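Local coordinates for triosephosphate isomerase (Trichomonas vaginalis, PDB 4O4V), which probably interconverts D-glyceraldehyde 3-phosphate and dihydroxyacetone phosphate, a step shared by glycolysis and gluconeogenesis, as a homodimeric triosephosphate isomerase, at residues Ile87-Leu92 / Gly119-Tyr124; Val65-Asn70 / Ala109-Phe114; Asp181-Cys186 / Cys224-Gly229. All blocks are in the same frame, centred on the assembly; numbering follows the deposited sequence.

Contact 1: Ile87-Leu92 / Gly119-Tyr124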
# COMPACT_ATOMS: atom_id res chain seq x y z
N ILE A 87 4.16 9.38 13.59
CA ILE A 87 3.98 7.93 13.78
C ILE A 87 5.33 7.25 13.78
O ILE A 87 6.15 7.53 12.91
CB ILE A 87 3.08 7.38 12.67
CG1 ILE A 87 1.69 8.01 12.76
CG2 ILE A 87 3.01 5.86 12.74
CD1 ILE A 87 0.84 7.82 11.54
N GLU A 88 5.55 6.37 14.75
CA GLU A 88 6.86 5.81 15.03
C GLU A 88 7.03 4.32 14.78
O GLU A 88 8.14 3.82 14.95
CB GLU A 88 7.22 6.07 16.54
CG GLU A 88 6.76 7.43 17.18
CD GLU A 88 6.80 7.44 18.73
OE1 GLU A 88 7.39 6.51 19.34
OE2 GLU A 88 6.22 8.40 19.33
N TRP A 89 5.95 3.60 14.49
CA TRP A 89 5.94 2.14 14.41
C TRP A 89 5.48 1.70 13.03
O TRP A 89 4.65 2.32 12.39
CB TRP A 89 4.95 1.57 15.41
CG TRP A 89 5.44 1.49 16.83
CD1 TRP A 89 5.21 2.41 17.82
CD2 TRP A 89 6.22 0.46 17.43
NE1 TRP A 89 5.79 2.00 18.98
CE2 TRP A 89 6.43 0.81 18.77
CE3 TRP A 89 6.78 -0.73 16.95
CZ2 TRP A 89 7.18 0.03 19.64
CZ3 TRP A 89 7.53 -1.52 17.81
CH2 TRP A 89 7.71 -1.14 19.14
N THR A 90 5.98 0.52 12.64
CA THR A 90 5.39 -0.25 11.55
C THR A 90 5.48 -1.73 11.82
O THR A 90 6.45 -2.22 12.42
CB THR A 90 6.03 0.06 10.17
OG1 THR A 90 5.25 -0.53 9.12
CG2 THR A 90 7.47 -0.35 10.08
N ILE A 91 4.49 -2.47 11.33
CA ILE A 91 4.59 -3.93 11.16
C ILE A 91 5.38 -4.22 9.90
O ILE A 91 5.24 -3.49 8.91
CB ILE A 91 3.18 -4.56 11.09
CG1 ILE A 91 2.37 -4.24 12.35
CG2 ILE A 91 3.23 -6.07 10.86
CD1 ILE A 91 0.92 -4.64 12.28
N LEU A 92 6.17 -5.29 9.91
CA LEU A 92 6.86 -5.80 8.73
C LEU A 92 6.74 -7.29 8.66
O LEU A 92 6.83 -7.97 9.68
CB LEU A 92 8.37 -5.44 8.77
CG LEU A 92 8.72 -3.96 8.64
CD1 LEU A 92 10.23 -3.79 8.76
CD2 LEU A 92 8.23 -3.42 7.33
N GLY A 119 14.70 5.86 12.15
CA GLY A 119 14.08 6.19 13.42
C GLY A 119 12.72 5.57 13.72
O GLY A 119 12.05 6.02 14.63
N MET A 120 12.32 4.56 12.94
CA MET A 120 11.15 3.75 13.23
C MET A 120 11.47 2.68 14.23
O MET A 120 12.62 2.27 14.42
CB MET A 120 10.65 3.05 11.99
CG MET A 120 10.27 3.99 10.91
SD MET A 120 8.87 5.04 11.30
CE MET A 120 7.48 3.92 11.41
N LYS A 121 10.41 2.18 14.81
CA LYS A 121 10.40 0.93 15.53
C LYS A 121 9.59 -0.07 14.74
O LYS A 121 8.65 0.32 14.04
CB LYS A 121 9.77 1.13 16.91
CG LYS A 121 10.49 2.17 17.76
CD LYS A 121 9.79 2.39 19.10
CE LYS A 121 10.52 3.41 19.98
NZ LYS A 121 9.98 3.36 21.36
N ILE A 122 9.94 -1.36 14.84
CA ILE A 122 9.34 -2.37 14.00
C ILE A 122 8.78 -3.53 14.78
O ILE A 122 9.36 -3.94 15.81
CB ILE A 122 10.31 -2.90 12.91
CG1 ILE A 122 11.48 -3.70 13.47
CG2 ILE A 122 10.81 -1.74 12.04
CD1 ILE A 122 12.41 -4.32 12.41
N ILE A 123 7.69 -4.09 14.28
CA ILE A 123 7.15 -5.36 14.72
C ILE A 123 7.38 -6.32 13.56
O ILE A 123 6.67 -6.26 12.54
CB ILE A 123 5.67 -5.30 15.08
CG1 ILE A 123 5.39 -4.26 16.18
CG2 ILE A 123 5.15 -6.68 15.48
CD1 ILE A 123 3.93 -3.87 16.28
N TYR A 124 8.41 -7.15 13.67
CA TYR A 124 8.86 -8.01 12.57
C TYR A 124 8.26 -9.40 12.75
O TYR A 124 8.47 -10.03 13.80
CB TYR A 124 10.38 -8.08 12.54
CG TYR A 124 10.95 -8.65 11.27
CD1 TYR A 124 11.12 -10.00 11.11
CD2 TYR A 124 11.30 -7.82 10.22
CE1 TYR A 124 11.67 -10.53 9.92
CE2 TYR A 124 11.85 -8.32 9.06
CZ TYR A 124 12.02 -9.66 8.91
OH TYR A 124 12.60 -10.10 7.74
O HOH W 1 7.30 4.41 21.37

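Contact 2: Val65-Asn70 / Ala109-Phe114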
# COMPACT_ATOMS: atom_id res chain seq x y z
N VAL A 65 5.67 -0.67 5.19
CA VAL A 65 6.34 0.50 4.60
C VAL A 65 7.16 -0.01 3.42
O VAL A 65 7.46 -1.20 3.32
CB VAL A 65 7.29 1.23 5.58
CG1 VAL A 65 6.58 1.74 6.78
CG2 VAL A 65 8.45 0.36 6.01
N PHE A 66 7.54 0.89 2.52
CA PHE A 66 8.42 0.52 1.42
C PHE A 66 9.90 0.64 1.85
O PHE A 66 10.20 0.94 2.98
CB PHE A 66 8.07 1.38 0.18
CG PHE A 66 8.70 0.91 -1.09
CD1 PHE A 66 8.49 -0.36 -1.59
CD2 PHE A 66 9.53 1.77 -1.81
CE1 PHE A 66 9.08 -0.76 -2.76
CE2 PHE A 66 10.12 1.35 -2.97
CZ PHE A 66 9.91 0.11 -3.44
N THR A 67 10.83 0.34 0.94
CA THR A 67 12.27 0.28 1.22
C THR A 67 13.03 1.58 0.97
O THR A 67 14.22 1.66 1.28
CB THR A 67 12.91 -0.76 0.34
OG1 THR A 67 12.48 -0.50 -1.00
CG2 THR A 67 12.55 -2.19 0.76
N LYS A 68 12.38 2.57 0.40
CA LYS A 68 13.03 3.81 -0.03
C LYS A 68 12.34 5.02 0.57
O LYS A 68 11.17 4.92 0.96
CB LYS A 68 12.94 3.89 -1.57
CG LYS A 68 13.58 2.72 -2.31
CD LYS A 68 15.09 2.67 -2.18
CE LYS A 68 15.65 1.56 -3.07
NZ LYS A 68 17.13 1.48 -3.01
N PRO A 69 12.99 6.19 0.59
CA PRO A 69 12.36 7.38 1.21
C PRO A 69 11.21 7.98 0.42
O PRO A 69 10.31 8.59 1.00
CB PRO A 69 13.51 8.39 1.31
CG PRO A 69 14.47 7.94 0.29
CD PRO A 69 14.40 6.44 0.25
N ASN A 70 11.25 7.83 -0.90
CA ASN A 70 10.34 8.46 -1.85
C ASN A 70 10.78 8.04 -3.22
O ASN A 70 11.88 7.49 -3.37
CB ASN A 70 10.35 10.01 -1.75
CG ASN A 70 11.64 10.63 -2.15
OD1 ASN A 70 12.65 10.44 -1.50
ND2 ASN A 70 11.61 11.42 -3.20
N ALA A 109 14.17 -7.71 4.89
CA ALA A 109 15.38 -7.28 5.55
C ALA A 109 15.72 -5.84 5.14
O ALA A 109 16.13 -5.05 6.01
CB ALA A 109 16.51 -8.24 5.23
N ALA A 110 15.55 -5.50 3.87
CA ALA A 110 15.82 -4.16 3.41
C ALA A 110 14.86 -3.18 4.09
O ALA A 110 15.25 -2.08 4.48
CB ALA A 110 15.72 -4.08 1.90
N LYS A 111 13.59 -3.55 4.25
CA LYS A 111 12.62 -2.70 4.95
C LYS A 111 12.99 -2.50 6.41
O LYS A 111 12.92 -1.37 6.95
CB LYS A 111 11.22 -3.31 4.88
CG LYS A 111 10.60 -3.29 3.52
CD LYS A 111 9.19 -3.87 3.50
CE LYS A 111 8.63 -3.80 2.09
NZ LYS A 111 7.17 -4.03 2.08
N ALA A 112 13.41 -3.56 7.08
CA ALA A 112 13.76 -3.45 8.49
C ALA A 112 14.96 -2.52 8.68
O ALA A 112 14.93 -1.66 9.56
CB ALA A 112 14.09 -4.83 9.06
N LYS A 113 15.99 -2.68 7.85
CA LYS A 113 17.16 -1.83 7.95
C LYS A 113 16.77 -0.37 7.69
O LYS A 113 17.17 0.53 8.45
CB LYS A 113 18.20 -2.28 6.95
CG LYS A 113 19.49 -1.45 6.95
CD LYS A 113 20.55 -2.02 6.00
CE LYS A 113 21.88 -1.26 6.02
NZ LYS A 113 21.75 0.09 5.47
N PHE A 114 16.02 -0.12 6.62
CA PHE A 114 15.66 1.24 6.25
C PHE A 114 14.78 1.89 7.31
O PHE A 114 15.02 3.03 7.70
CB PHE A 114 14.97 1.27 4.89
CG PHE A 114 14.67 2.65 4.42
CD1 PHE A 114 15.66 3.44 3.95
CD2 PHE A 114 13.37 3.15 4.49
CE1 PHE A 114 15.40 4.74 3.55
CE2 PHE A 114 13.12 4.44 4.08
CZ PHE A 114 14.13 5.22 3.63

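Contact 3: Asp181-Cys186 / Cys224-Gly229. With NA (sodium ion), chain B.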
# COMPACT_ATOMS: atom_id res chain seq x y z
N ASP A 181 2.25 -24.64 22.40
CA ASP A 181 2.88 -24.35 21.11
C ASP A 181 3.38 -22.91 21.08
O ASP A 181 4.46 -22.65 20.53
CB ASP A 181 1.89 -24.54 19.94
CG ASP A 181 1.47 -25.96 19.72
OD1 ASP A 181 2.27 -26.89 19.88
OD2 ASP A 181 0.27 -26.16 19.32
N ALA A 182 2.60 -21.98 21.61
CA ALA A 182 2.99 -20.58 21.64
C ALA A 182 4.27 -20.38 22.46
O ALA A 182 5.22 -19.73 22.04
CB ALA A 182 1.86 -19.73 22.21
N GLN A 183 4.27 -20.92 23.67
CA GLN A 183 5.43 -20.81 24.54
C GLN A 183 6.65 -21.42 23.89
O GLN A 183 7.73 -20.83 23.89
CB GLN A 183 5.14 -21.51 25.87
CG GLN A 183 6.36 -21.85 26.71
CD GLN A 183 7.20 -20.65 27.05
OE1 GLN A 183 6.72 -19.52 27.20
NE2 GLN A 183 8.50 -20.90 27.21
N GLU A 184 6.50 -22.60 23.32
CA GLU A 184 7.64 -23.28 22.74
C GLU A 184 8.28 -22.49 21.61
O GLU A 184 9.50 -22.40 21.53
CB GLU A 184 7.25 -24.66 22.20
N MET A 185 7.47 -21.90 20.75
CA MET A 185 8.05 -21.16 19.61
C MET A 185 8.62 -19.83 20.02
O MET A 185 9.64 -19.41 19.48
CB MET A 185 7.03 -21.00 18.48
CG MET A 185 6.64 -22.34 17.82
SD MET A 185 8.00 -23.36 17.26
CE MET A 185 8.51 -22.43 15.82
N CYS A 186 8.01 -19.15 20.99
CA CYS A 186 8.62 -17.91 21.50
C CYS A 186 9.95 -18.19 22.15
O CYS A 186 10.91 -17.42 21.97
CB CYS A 186 7.64 -17.19 22.42
SG CYS A 186 6.21 -16.48 21.55
N CYS A 224 2.61 -17.51 29.92
CA CYS A 224 3.76 -18.26 29.44
C CYS A 224 5.02 -17.41 29.58
O CYS A 224 5.02 -16.22 29.26
CB CYS A 224 3.56 -18.61 27.99
SG CYS A 224 2.23 -19.77 27.63
N PRO A 225 6.13 -18.02 30.06
CA PRO A 225 7.29 -17.18 30.42
C PRO A 225 7.96 -16.48 29.25
O PRO A 225 8.53 -15.40 29.43
CB PRO A 225 8.24 -18.18 31.08
CG PRO A 225 7.80 -19.50 30.64
CD PRO A 225 6.29 -19.42 30.48
N ASP A 226 7.96 -17.07 28.06
CA ASP A 226 8.60 -16.44 26.92
C ASP A 226 7.70 -15.63 26.03
O ASP A 226 8.15 -15.05 25.05
CB ASP A 226 9.42 -17.43 26.13
CG ASP A 226 10.63 -17.89 26.92
OD1 ASP A 226 11.66 -17.18 26.89
OD2 ASP A 226 10.54 -18.94 27.58
N VAL A 227 6.40 -15.62 26.34
CA VAL A 227 5.42 -14.81 25.61
C VAL A 227 5.34 -13.45 26.28
O VAL A 227 4.90 -13.33 27.43
CB VAL A 227 4.03 -15.52 25.60
CG1 VAL A 227 2.98 -14.63 24.96
CG2 VAL A 227 4.12 -16.83 24.86
N ASP A 228 5.74 -12.42 25.55
CA ASP A 228 5.79 -11.06 26.07
C ASP A 228 4.64 -10.19 25.63
O ASP A 228 4.65 -8.96 25.86
CB ASP A 228 7.10 -10.38 25.64
CG ASP A 228 8.34 -11.10 26.08
OD1 ASP A 228 8.40 -11.59 27.26
OD2 ASP A 228 9.28 -11.16 25.31
N GLY A 229 3.63 -10.78 25.00
CA GLY A 229 2.51 -10.04 24.49
C GLY A 229 2.01 -10.64 23.21
O GLY A 229 2.28 -11.80 22.89
NA NA B . 4.51 -13.95 29.61
O HOH W 2 6.71 -13.55 30.42

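Contact 1: Ile87-Leu92 / Gly119-Tyr124
Lys121 runs obliquely across the indole of Trp89. Its CB stands over the face of the six-membered ring, 3.5 Å from the ring centroid and nearly on the ring normal, a CH-pi contact. Beyond CG the lysine chain is extended, and CD lies 3.6 Å from Trp89 CZ2. Ile122 O lies near the plane of the Trp89 ring at the edge, by CZ3, and Ile123 CG1 approaches CZ3 obliquely. Lys121 NZ and Glu88 OE1 are 4.6 Å apart, too far for a salt bridge, but one water joins them, accepting from NZ and donating to OE1; Glu88 OE2 pairs with Lys59. On the opposite face of the sheet, Ile122 holds CG1 between its backbone N and carbonyl carbon (chi1 68°). Its CG2, anti to the carbonyl carbon, meets Leu92 CD1 at 3.9 Å and Thr90 CG2 at 4.1 Å. Leu92 CB touches Tyr124 CD2. Thr90 OG1 donates to Ile91 O of its own strand at 3.0 Å, from above the carbonyl plane. Four backbone hydrogen bonds join the strands: Lys121 N to Glu88 O, Thr90 N to Lys121 O, Ile123 N to Thr90 O and Leu92 N to Ile123 O. The N-to-C directions of strands 89-92 and 121-124 differ by 24°. Trp89 and Ile91 reach side chains of strand 37-41, whereas Leu92, Ile122 and Tyr124 meet helix 105-117; this division between barrel interior and helical layer, on adjacent parallel strands of the closed eight-stranded barrel, is as expected of a TIM barrel.

Contact 2: Val65-Asn70 / Ala109-Phe114
The loop after the third strand of the TIM barrel, which in this family reaches into the partner subunit, here rests its base on helix 105-117. Phe114 and Lys111, one turn apart on that helix, carry most of the contact. The ring of Phe114, with CG anti to the backbone N (chi1 -176°), receives the loop backbone over one face: Thr67 O lies 3.3 Å from Phe114 CG, above the plane but toward the rim, and Lys68 CA follows over the same face. At the far end of the ring Pro69 CD comes within 3.6 Å of Phe114 CZ, the two side chains crossing at about a right angle. Thr67 turns its methyl to the helix, CG2 lying 3.6 Å from Lys111 CG and 3.9 Å from Ala110 CB. Its OG1 instead stands over the centre of the Phe66 ring. The extended chain of Lys111 passes Val65 O, which lies 3.2 Å from Lys111 CD. Val65 O takes a weak hydrogen bond from Lys111 NZ at 3.1 Å; the stronger partners of the ammonium are Asn64 OD1 and, in a salt bridge, Glu103. Asn70 continues to the dimer interface, where ND2 bonds to Asn13 of the second subunit. Val65 packs on Thr90 and Leu92 of strand 89-92 and on Val79 and Ile82 of helix 79-83, which also meets Phe114 through Val79 and Pro69 through Pro80.

Contact 3: Asp181-Cys186 / Cys224-Gly229
Gln183 grips Asp226 twice with one amide, taking the backbone N-H on its oxygen and giving an N-H to the carboxylate of the same residue. Asp226 N donates to Gln183 OE1 at 2.9 Å, nearly straight (163°) and onto a lone pair in the carbonyl plane. Gln183 NE2 donates to the anti lone pair of Asp226 OD2, also at 2.9 Å. That oxygen lies close to the amide plane, although the amide and carboxylate planes are 44° apart. The glutamine chain bends at chi2 (58°), which brings CD round toward the turn, and crosses Pro225 at about a right angle. With both amide atoms engaged, rotation of the group is fixed, and Asp226 OD1 is taken by Arg190 in a salt bridge. Asp226 is the third residue of a type I beta turn, Cys224 to Val227, in the loop entering the last barrel strand, 229-232, while Gln183 sits on helix 179-197, which follows strand 161-165. The turn also holds a sodium ion: Cys224 O binds it at 2.4 Å and Val227 O at 2.3 Å. A water 2.4 Å from the sodium ion donates to Pro225 O at 2.8 Å, and Ala222 O and Ser251 OG complete the site. Deeper in the contact, Cys186 SG meets Val227 CG2 at 3.9 Å, and Cys186 CB faces Asp226 O.

How the contacts relate
Contacts 1 and 2 form one continuous region, with centres 11 Å apart. Leu92 CD1 lies 3.6 Å from Ala112 CA, and Thr90 OG1 touches Val65 CG1, so the outer face of the strand pair backs onto both the loop and the helix of contact 2. Helix 105-117 leads directly into strand 121-126. Contact 3 lies on the opposite side of the chain's centre, its centre about 21 Å from that of contact 1 and about 29 Å from that of contact 2, touching neither. In this family the active site lies at the C-terminal ends of the barrel strands, whereas contact 3 and its sodium ion lie by the loop entering the N-terminal end of strand 229-232. Contact 2 alone touches the second subunit.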